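Local coordinates for tRNA (guanine-N(1)-)-methyltransferase (Corynebacterium diphtheriae, PDB 7KFF), which methylates N1 of the guanine that follows the anticodon in tRNA, using S-adenosylmethionine as methyl donor and leaving S-adenosylhomocysteine, at residues 267-270 and 271-274; 242-246 and 247-251; 148-151 and 152-156. All blocks are in the same frame, centred on the assembly; numbering follows the deposited sequence. Where two conformers were deposited one is given.

Interaction 1 (267-270 and 271-274); sequences REQS and LKRT
R267 to T274 form two turns of continuous alpha helix, each residue of 267-270 accepting through its carbonyl the amide of the residue four places on, from R267 O with L271 N at 2.9 Å to S270 O with T274 N at 3.0 Å. The last carbonyl carries a second bond, because T274 OG1 lies 2.8 Å from S270 O and donates to it. With chi1 at -54°, OG1 is turned beside its own backbone N, and the hydroxyl and the amide reach the oxygen from opposite faces of the carbonyl plane. On another side of the helix, L271 CD1 comes alongside the aliphatic stem of R267, 4.2 Å from its CG, and the guanidinium goes on to a salt bridge with D291. Q269 and K272 run side by side in the same direction. K272 NZ donates to a water at 3.0 Å and forms a salt bridge with E276; that water also lies near Q269 OE1, at a distance too short to be trusted. S270 OG and T274 OG1 both bond to the backbone of L234 in a loop, R273 bonds to A144 O of the second subunit, and L271 packs between helices 279-283 and 289-299.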
loop_
_atom_site.group_PDB
_atom_site.type_symbol
_atom_site.label_atom_id
_atom_site.label_comp_id
_atom_site.label_asym_id
_atom_site.label_seq_id
_atom_site.Cartn_x
_atom_site.Cartn_y
_atom_site.Cartn_z
ATOM N N ARG A 267 -21.675 9.751 -13.345
ATOM C CA ARG A 267 -22.195 8.537 -12.721
ATOM C C ARG A 267 -22.016 7.331 -13.638
ATOM O O ARG A 267 -21.555 6.268 -13.203
ATOM C CB ARG A 267 -23.662 8.729 -12.362
ATOM C CG ARG A 267 -24.339 7.502 -11.818
ATOM C CD ARG A 267 -24.142 7.394 -10.348
ATOM N NE ARG A 267 -24.820 6.229 -9.793
ATOM C CZ ARG A 267 -24.596 5.771 -8.571
ATOM N NH1 ARG A 267 -23.723 6.391 -7.788
ATOM N NH2 ARG A 267 -25.231 4.695 -8.144
ATOM N N GLU A 268 -22.370 7.480 -14.916
ATOM C CA GLU A 268 -22.167 6.388 -15.865
ATOM C C GLU A 268 -20.711 5.942 -15.894
ATOM O O GLU A 268 -20.412 4.744 -15.873
ATOM C CB GLU A 268 -22.626 6.810 -17.256
ATOM C CG GLU A 268 -24.135 6.991 -17.367
ATOM C CD GLU A 268 -24.565 7.574 -18.716
ATOM O OE1 GLU A 268 -23.689 8.006 -19.505
ATOM O OE2 GLU A 268 -25.772 7.611 -18.981
ATOM N N GLN A 269 -19.792 6.894 -15.953
ATOM C CA GLN A 269 -18.386 6.530 -16.065
ATOM C C GLN A 269 -17.887 5.837 -14.809
ATOM O O GLN A 269 -17.003 4.982 -14.888
ATOM C CB GLN A 269 -17.562 7.780 -16.355
ATOM C CG GLN A 269 -17.798 8.347 -17.736
ATOM C CD GLN A 269 -17.365 7.386 -18.821
ATOM O OE1 GLN A 269 -16.224 6.913 -18.817
ATOM N NE2 GLN A 269 -18.256 7.091 -19.746
ATOM N N SER A 270 -18.437 6.200 -13.651
ATOM C CA SER A 270 -18.119 5.497 -12.415
ATOM C C SER A 270 -18.682 4.079 -12.427
ATOM O O SER A 270 -17.977 3.121 -12.070
ATOM C CB SER A 270 -18.639 6.327 -11.246
ATOM O OG SER A 270 -18.531 5.652 -10.028
ATOM N N LEU A 271 -19.918 3.911 -12.893
ATOM C CA LEU A 271 -20.463 2.566 -13.046
ATOM C C LEU A 271 -19.634 1.753 -14.033
ATOM O O LEU A 271 -19.369 0.566 -13.803
ATOM C CB LEU A 271 -21.899 2.630 -13.554
ATOM C CG LEU A 271 -22.923 3.183 -12.570
ATOM C CD1 LEU A 271 -24.222 3.532 -13.267
ATOM C CD2 LEU A 271 -23.167 2.162 -11.448
ATOM N N LYS A 272 -19.218 2.378 -15.140
ATOM C CA LYS A 272 -18.472 1.667 -16.174
ATOM C C LYS A 272 -17.106 1.230 -15.651
ATOM O O LYS A 272 -16.702 0.076 -15.840
ATOM C CB LYS A 272 -18.310 2.576 -17.395
ATOM C CG LYS A 272 -17.504 1.996 -18.535
ATOM C CD LYS A 272 -17.575 2.949 -19.738
ATOM C CE LYS A 272 -16.786 2.450 -20.935
ATOM N NZ LYS A 272 -15.393 2.949 -20.905
ATOM N N ARG A 273 -16.383 2.135 -14.979
ATOM C CA ARG A 273 -15.073 1.767 -14.456
ATOM C C ARG A 273 -15.224 0.655 -13.429
ATOM O O ARG A 273 -14.431 -0.290 -13.407
ATOM C CB ARG A 273 -14.368 2.978 -13.845
ATOM C CG ARG A 273 -12.978 2.672 -13.247
ATOM C CD ARG A 273 -11.958 2.253 -14.297
ATOM N NE ARG A 273 -11.511 3.398 -15.086
ATOM C CZ ARG A 273 -10.453 4.154 -14.799
ATOM N NH1 ARG A 273 -10.147 5.179 -15.590
ATOM N NH2 ARG A 273 -9.689 3.881 -13.742
ATOM N N THR A 274 -16.251 0.742 -12.576
ATOM C CA THR A 274 -16.452 -0.303 -11.570
ATOM C C THR A 274 -16.793 -1.636 -12.232
ATOM O O THR A 274 -16.266 -2.685 -11.843
ATOM C CB THR A 274 -17.545 0.125 -10.584
ATOM O OG1 THR A 274 -17.228 1.412 -10.032
ATOM C CG2 THR A 274 -17.688 -0.901 -9.460
HETATM O O HOH W 1 -14.841 5.897 -20.540
#

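Interaction 2 (242-246 and 247-251); sequences PREWR and GLEVP
E244 and E249 face each other as a non-hydrogen-bonded antiparallel pair. From CB the E244 chain runs fully extended, with CG opposite the backbone N (chi1 180°). Its CG lies 4.2 Å from E249 CG and marginally closer, 4.1 Å, to L248 O; further out, OE1 meets E249 CG, while OE2 leans toward the turn and comes 4.2 Å from G247 CA. The carboxylate planes are nearly parallel, 15° apart, with E244 OE1 and E249 OE1 separated by 4.4 Å, a likely mild repulsion at an exposed surface. The other face of the ribbon carries W245 and L248, whose backbones are joined by two bonds, W245 N to L248 O at 3.0 Å and L248 N to W245 O at 2.9 Å. A third, V250 N to R243 O, continues the ladder, and V250 CG1 packs 3.5 Å from R243 O. R246 CG sits over the centre of the W245 ring, 3.7 Å above its plane, and the guanidinium beyond it makes salt bridges to D87 and D179 of the second subunit, whose R175 also bonds to P242 O and L248 O. This is a beta hairpin with a two-residue loop, closed by a type I' turn from W245 to L248, R246 and G247 both at positive phi.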
loop_
_atom_site.group_PDB
_atom_site.type_symbol
_atom_site.label_atom_id
_atom_site.label_comp_id
_atom_site.label_asym_id
_atom_site.label_seq_id
_atom_site.Cartn_x
_atom_site.Cartn_y
_atom_site.Cartn_z
ATOM N N PRO A 242 -5.887 20.349 -23.441
ATOM C CA PRO A 242 -6.786 20.871 -24.485
ATOM C C PRO A 242 -7.963 19.949 -24.821
ATOM O O PRO A 242 -7.969 18.768 -24.428
ATOM C CB PRO A 242 -5.851 21.003 -25.688
ATOM C CG PRO A 242 -4.912 19.860 -25.521
ATOM C CD PRO A 242 -4.662 19.761 -24.022
ATOM N N ARG A 243 -8.943 20.487 -25.546
ATOM C CA ARG A 243 -10.101 19.691 -25.937
ATOM C C ARG A 243 -9.699 18.485 -26.773
ATOM O O ARG A 243 -10.296 17.410 -26.649
ATOM C CB ARG A 243 -11.090 20.561 -26.707
ATOM C CG ARG A 243 -11.710 21.621 -25.842
ATOM C CD ARG A 243 -12.876 22.293 -26.525
ATOM N NE ARG A 243 -13.588 23.157 -25.597
ATOM C CZ ARG A 243 -14.797 23.651 -25.819
ATOM N NH1 ARG A 243 -15.436 23.360 -26.940
ATOM N NH2 ARG A 243 -15.364 24.430 -24.916
ATOM N N GLU A 244 -8.704 18.647 -27.643
ATOM C CA GLU A 244 -8.236 17.568 -28.504
ATOM C C GLU A 244 -6.729 17.462 -28.379
ATOM O O GLU A 244 -6.030 18.472 -28.498
ATOM C CB GLU A 244 -8.653 17.811 -29.963
ATOM C CG GLU A 244 -8.167 16.707 -30.876
ATOM C CD GLU A 244 -8.533 16.883 -32.344
ATOM O OE1 GLU A 244 -9.590 17.481 -32.654
ATOM O OE2 GLU A 244 -7.766 16.396 -33.190
ATOM N N TRP A 245 -6.241 16.240 -28.143
ATOM C CA TRP A 245 -4.823 15.999 -27.894
ATOM C C TRP A 245 -4.457 14.651 -28.484
ATOM O O TRP A 245 -5.076 13.641 -28.137
ATOM C CB TRP A 245 -4.511 16.039 -26.409
ATOM C CG TRP A 245 -3.098 15.757 -26.044
ATOM C CD1 TRP A 245 -2.046 16.609 -26.126
ATOM C CD2 TRP A 245 -2.585 14.535 -25.528
ATOM N NE1 TRP A 245 -0.902 15.996 -25.676
ATOM C CE2 TRP A 245 -1.205 14.713 -25.309
ATOM C CE3 TRP A 245 -3.159 13.305 -25.221
ATOM C CZ2 TRP A 245 -0.399 13.714 -24.762
ATOM C CZ3 TRP A 245 -2.352 12.311 -24.680
ATOM C CH2 TRP A 245 -0.987 12.524 -24.476
ATOM N N ARG A 246 -3.471 14.631 -29.386
ATOM C CA ARG A 246 -3.015 13.379 -29.999
ATOM C C ARG A 246 -4.195 12.589 -30.568
ATOM O O ARG A 246 -4.285 11.370 -30.457
ATOM C CB ARG A 246 -2.133 12.559 -29.053
ATOM C CG ARG A 246 -0.850 13.272 -28.700
ATOM C CD ARG A 246 0.099 12.398 -27.922
ATOM N NE ARG A 246 1.323 13.118 -27.601
ATOM C CZ ARG A 246 2.402 12.572 -27.044
ATOM N NH1 ARG A 246 2.407 11.294 -26.712
ATOM N NH2 ARG A 246 3.468 13.305 -26.811
ATOM N N GLY A 247 -5.114 13.308 -31.207
ATOM C CA GLY A 247 -6.254 12.686 -31.842
ATOM C C GLY A 247 -7.366 12.256 -30.911
ATOM O O GLY A 247 -8.360 11.684 -31.375
ATOM N N LEU A 248 -7.259 12.544 -29.621
ATOM C CA LEU A 248 -8.220 12.108 -28.616
ATOM C C LEU A 248 -8.971 13.324 -28.090
ATOM O O LEU A 248 -8.362 14.257 -27.539
ATOM C CB LEU A 248 -7.486 11.375 -27.490
ATOM C CG LEU A 248 -6.743 10.129 -27.964
ATOM C CD1 LEU A 248 -5.928 9.548 -26.815
ATOM C CD2 LEU A 248 -7.706 9.084 -28.504
ATOM N N GLU A 249 -10.288 13.296 -28.221
ATOM C CA GLU A 249 -11.120 14.410 -27.801
ATOM C C GLU A 249 -11.709 14.138 -26.424
ATOM O O GLU A 249 -12.058 13.002 -26.094
ATOM C CB GLU A 249 -12.286 14.605 -28.763
ATOM C CG GLU A 249 -11.910 15.066 -30.132
ATOM C CD GLU A 249 -13.141 15.359 -30.992
ATOM O OE1 GLU A 249 -13.136 14.998 -32.183
ATOM O OE2 GLU A 249 -14.120 15.937 -30.469
ATOM N N VAL A 250 -11.805 15.191 -25.621
ATOM C CA VAL A 250 -12.513 15.057 -24.343
ATOM C C VAL A 250 -13.990 14.817 -24.630
ATOM O O VAL A 250 -14.527 15.380 -25.605
ATOM C CB VAL A 250 -12.317 16.311 -23.487
ATOM C CG1 VAL A 250 -10.828 16.614 -23.313
ATOM C CG2 VAL A 250 -13.074 17.491 -24.091
ATOM N N PRO A 251 -14.681 13.998 -23.845
ATOM C CA PRO A 251 -16.109 13.762 -24.089
ATOM C C PRO A 251 -16.884 15.061 -24.247
ATOM O O PRO A 251 -16.781 15.975 -23.428
ATOM C CB PRO A 251 -16.553 12.983 -22.851
ATOM C CG PRO A 251 -15.309 12.267 -22.413
ATOM C CD PRO A 251 -14.177 13.216 -22.698
#

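Interaction 3 (148-151 and 152-156); sequences FTQE and DARAW
F148 lays its ring beside the six-membered ring of W156, the planes nearly parallel (13°) but strongly offset, centroids 5.6 Å apart, leaving little face in common. The touch is made by one side of the phenyl ring, F148 CE1 lying 3.5 Å from W156 CZ3. CG lies opposite the backbone N (chi1 -175°), which puts the ring on the carbonyl side, toward the first turn of the helix, where CD1 meets D152 CB and F148 CZ reaches A153 CB at 4.0 Å. Helix 200-211 adds I206 to both aromatic rings.

The polar side of the turn is a capping box. T149, the N-cap residue, receives D152 N on OG1 at 3.0 Å along a fairly straight bond (165°), and T149 N donates to D152 OD2, also at 3.0 Å, from above the carboxylate plane, completing the box. The same OD2 forms a salt bridge with R187, so an amide and a guanidinium both grip it.

The R154 guanidinium lies with one face over Q150 O and E151 CA. A water at its edge accepts from R154 NH1 at 3.1 Å and from Q150 NE2 at 3.0 Å, bridging two side chains that cross at about a right angle. The other end of the Q150 amide, OE1, takes V195 N of the second subunit.

Apolar contacts thus seat the helix against the core, while the T149 hydroxyl satisfies D152 N, a first-turn amide with no preceding turn to serve it. The R187 pairing and the helix start would tend to stabilise a negative charge on D152; a nearby acetate, probably from the crystallisation liquor, may offset this.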
loop_
_atom_site.group_PDB
_atom_site.type_symbol
_atom_site.label_atom_id
_atom_site.label_comp_id
_atom_site.label_asym_id
_atom_site.label_seq_id
_atom_site.Cartn_x
_atom_site.Cartn_y
_atom_site.Cartn_z
ATOM N N PHE A 148 -6.513 -2.867 5.765
ATOM C CA PHE A 148 -6.721 -1.428 5.869
ATOM C C PHE A 148 -7.852 -1.006 4.937
ATOM O O PHE A 148 -7.847 -1.331 3.740
ATOM C CB PHE A 148 -5.421 -0.720 5.453
ATOM C CG PHE A 148 -5.431 0.782 5.618
ATOM C CD1 PHE A 148 -5.944 1.384 6.765
ATOM C CD2 PHE A 148 -4.908 1.597 4.621
ATOM C CE1 PHE A 148 -5.931 2.742 6.914
ATOM C CE2 PHE A 148 -4.905 2.968 4.777
ATOM C CZ PHE A 148 -5.411 3.532 5.905
ATOM N N THR A 149 -8.807 -0.251 5.476
ATOM C CA THR A 149 -9.962 0.213 4.721
ATOM C C THR A 149 -10.087 1.723 4.871
ATOM O O THR A 149 -9.501 2.351 5.757
ATOM C CB THR A 149 -11.269 -0.428 5.221
ATOM O OG1 THR A 149 -11.525 0.068 6.536
ATOM C CG2 THR A 149 -11.217 -1.947 5.194
ATOM N N GLN A 150 -10.891 2.312 3.999
ATOM C CA GLN A 150 -11.160 3.739 4.114
ATOM C C GLN A 150 -11.879 4.058 5.420
ATOM O O GLN A 150 -11.704 5.146 5.978
ATOM C CB GLN A 150 -11.937 4.257 2.906
ATOM C CG GLN A 150 -11.998 5.766 2.814
ATOM C CD GLN A 150 -10.642 6.417 2.628
ATOM O OE1 GLN A 150 -9.691 5.785 2.150
ATOM N NE2 GLN A 150 -10.525 7.671 3.055
ATOM N N GLU A 151 -12.699 3.135 5.917
ATOM C CA GLU A 151 -13.316 3.332 7.223
ATOM C C GLU A 151 -12.262 3.417 8.322
ATOM O O GLU A 151 -12.374 4.247 9.233
ATOM C CB GLU A 151 -14.285 2.188 7.506
ATOM C CG GLU A 151 -15.090 2.328 8.781
ATOM C CD GLU A 151 -16.200 1.297 8.878
ATOM O OE1 GLU A 151 -15.892 0.109 9.102
ATOM O OE2 GLU A 151 -17.380 1.676 8.717
ATOM N N ASP A 152 -11.240 2.556 8.267
ATOM C CA ASP A 152 -10.128 2.675 9.208
ATOM C C ASP A 152 -9.494 4.058 9.106
ATOM O O ASP A 152 -9.182 4.688 10.122
ATOM C CB ASP A 152 -9.019 1.661 8.903
ATOM C CG ASP A 152 -9.365 0.226 9.215
ATOM O OD1 ASP A 152 -10.126 -0.051 10.157
ATOM O OD2 ASP A 152 -8.810 -0.632 8.486
ATOM N N ALA A 153 -9.282 4.543 7.873
ATOM C CA ALA A 153 -8.642 5.842 7.709
ATOM C C ALA A 153 -9.464 6.936 8.376
ATOM O O ALA A 153 -8.925 7.804 9.072
ATOM C CB ALA A 153 -8.420 6.141 6.228
ATOM N N ARG A 154 -10.783 6.892 8.202
ATOM C CA ARG A 154 -11.645 7.879 8.849
ATOM C C ARG A 154 -11.545 7.766 10.359
ATOM O O ARG A 154 -11.403 8.769 11.053
ATOM C CB ARG A 154 -13.103 7.721 8.403
ATOM C CG ARG A 154 -13.350 8.117 6.964
ATOM C CD ARG A 154 -14.815 8.298 6.661
ATOM N NE ARG A 154 -15.579 7.053 6.676
ATOM C CZ ARG A 154 -15.646 6.203 5.649
ATOM N NH1 ARG A 154 -14.986 6.460 4.531
ATOM N NH2 ARG A 154 -16.352 5.090 5.763
ATOM N N ALA A 155 -11.674 6.550 10.890
ATOM C CA ALA A 155 -11.559 6.368 12.336
ATOM C C ALA A 155 -10.239 6.933 12.861
ATOM O O ALA A 155 -10.206 7.684 13.844
ATOM C CB ALA A 155 -11.666 4.885 12.697
ATOM N N TRP A 156 -9.136 6.564 12.215
ATOM C CA TRP A 156 -7.823 6.902 12.747
ATOM C C TRP A 156 -7.492 8.380 12.574
ATOM O O TRP A 156 -6.635 8.888 13.297
ATOM C CB TRP A 156 -6.754 6.003 12.139
ATOM C CG TRP A 156 -7.003 4.547 12.465
ATOM C CD1 TRP A 156 -7.809 4.055 13.459
ATOM C CD2 TRP A 156 -6.488 3.404 11.768
ATOM N NE1 TRP A 156 -7.807 2.672 13.434
ATOM C CE2 TRP A 156 -7.012 2.256 12.397
ATOM C CE3 TRP A 156 -5.615 3.243 10.687
ATOM C CZ2 TRP A 156 -6.715 0.972 11.962
ATOM C CZ3 TRP A 156 -5.312 1.959 10.262
ATOM C CH2 TRP A 156 -5.876 0.839 10.894
HETATM O O HOH W 2 -13.221 8.860 3.746
#

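Overall arrangement
Interaction 3 lies nearest the centre of the chain, where its helix packs on the parallel sheet of the SPOUT methyltransferase domain; interactions 1 and 2 belong to the outlying C-terminal part and do not touch. The hairpin of 242-251 precedes helix 259-277, and none shares an element with another. Interaction 1 lies within helix 259-277, whose buried side meets two other helices and a loop; interaction 2 is a backbone-bonded ribbon with one exposed acidic face and W245 buried at the subunit contact; interaction 3 combines buried aromatics with a helix cap. Each also reaches the second subunit: by one arginine in interaction 1, broadly in interaction 2, and through F148 and Q150 in interaction 3.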